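Local coordinates for L-iditol 2-dehydrogenase (Clostridium scindens, PDB 4OH1), which probably oxidises L-iditol or a related polyol with NAD+, as a zinc-dependent member of the medium-chain alcohol dehydrogenase family, at residues G183-G186 and M187-V190. Numbering follows the deposited sequence.
Sequences GGLG and MMLV
M187 and M188 take up the first two i to i+4 backbone bonds of helix 184-194, with G183 sitting at the N-cap. The amide of M187 reaches the carbonyl of G183, N to O 2.9 Å. M188, L189 and V190 repeat the bond to G184, L185 and G186 in turn, and of these M188 N to G184 O is the straightest, with an N-H...O angle of 165°. Four consecutive carbonyls are thus each taken by the amide one turn on.

The helix follows strand 176-180 and leads on to strand 200-205, as the connection of a beta-alpha-beta unit in a parallel sheet with the strand order of a Rossmann fold. G183 and G186 fit the GxGxxG pattern, consistent with the dinucleotide-binding turn of this family.

The side chains of the second turn rest against the backbone of the first. Both selenomethionines set CG anti to their own carbonyl carbon, beside the backbone N (chi1 -66° in M187, -61° in M188), and this lays the chain back along the preceding turn. In M187 CG comes 3.3 Å from G183 O; the chain then bends twice and brings CE to 3.7 Å from G186 C. M188 runs extended through chi2 and bends only at chi3, which puts its CE 3.6 Å from G184 O. The one apolar side-chain pair is a loose one, M188 SE to L185 CD2 at 4.4 Å. L189 has CG, beside its own backbone N, over L185 O, while V190 has CG2 beside G186 O.

Beyond the turn the side chains part: M187 packs on L213 and A214 of helix 208-216, L189 and V190 on I179 of the central strand. L185 and M188 share P158 of helix 156-168, the helix that also carries the zinc ligand E157.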
# COMPACT_ATOMS: atom_id res chain seq x y z
N GLY A 183 -25.79 4.55 -14.64
CA GLY A 183 -25.88 5.99 -14.76
C GLY A 183 -24.56 6.64 -15.14
O GLY A 183 -23.61 5.98 -15.57
N GLY A 184 -24.47 7.94 -14.95
CA GLY A 184 -23.28 8.66 -15.38
C GLY A 184 -22.04 8.21 -14.66
O GLY A 184 -21.00 7.96 -15.28
N LEU A 185 -22.11 8.15 -13.35
CA LEU A 185 -20.96 7.64 -12.58
C LEU A 185 -20.59 6.21 -12.99
O LEU A 185 -19.42 5.87 -13.08
CB LEU A 185 -21.24 7.65 -11.08
CG LEU A 185 -21.07 8.98 -10.38
CD1 LEU A 185 -21.25 8.79 -8.85
CD2 LEU A 185 -19.73 9.67 -10.71
N GLY A 186 -21.62 5.41 -13.22
CA GLY A 186 -21.46 4.08 -13.75
C GLY A 186 -20.66 4.04 -15.03
O GLY A 186 -19.78 3.21 -15.17
N MSE A 187 -20.98 4.93 -15.97
CA MSE A 187 -20.33 4.94 -17.27
C MSE A 187 -18.89 5.40 -17.07
O MSE A 187 -17.97 4.86 -17.65
CB MSE A 187 -21.04 5.86 -18.24
CG MSE A 187 -22.45 5.43 -18.63
SE MSE A 187 -22.52 3.53 -19.23
CE MSE A 187 -22.91 2.63 -17.55
N MSE A 188 -18.66 6.35 -16.21
CA MSE A 188 -17.28 6.74 -15.92
C MSE A 188 -16.46 5.59 -15.27
O MSE A 188 -15.29 5.45 -15.57
CB MSE A 188 -17.23 7.95 -14.99
CG MSE A 188 -17.90 9.15 -15.60
SE MSE A 188 -17.81 10.82 -14.51
CE MSE A 188 -19.71 11.30 -14.82
N LEU A 189 -17.07 4.84 -14.36
CA LEU A 189 -16.42 3.65 -13.79
C LEU A 189 -16.13 2.59 -14.88
O LEU A 189 -15.12 1.92 -14.83
CB LEU A 189 -17.25 3.06 -12.68
CG LEU A 189 -17.23 3.93 -11.42
CD1 LEU A 189 -18.29 3.43 -10.47
CD2 LEU A 189 -15.84 3.93 -10.77
N VAL A 190 -17.00 2.44 -15.85
CA VAL A 190 -16.71 1.50 -16.92
C VAL A 190 -15.40 1.93 -17.60
O VAL A 190 -14.46 1.12 -17.78
CB VAL A 190 -17.83 1.36 -17.95
CG1 VAL A 190 -17.36 0.62 -19.17
CG2 VAL A 190 -19.03 0.62 -17.35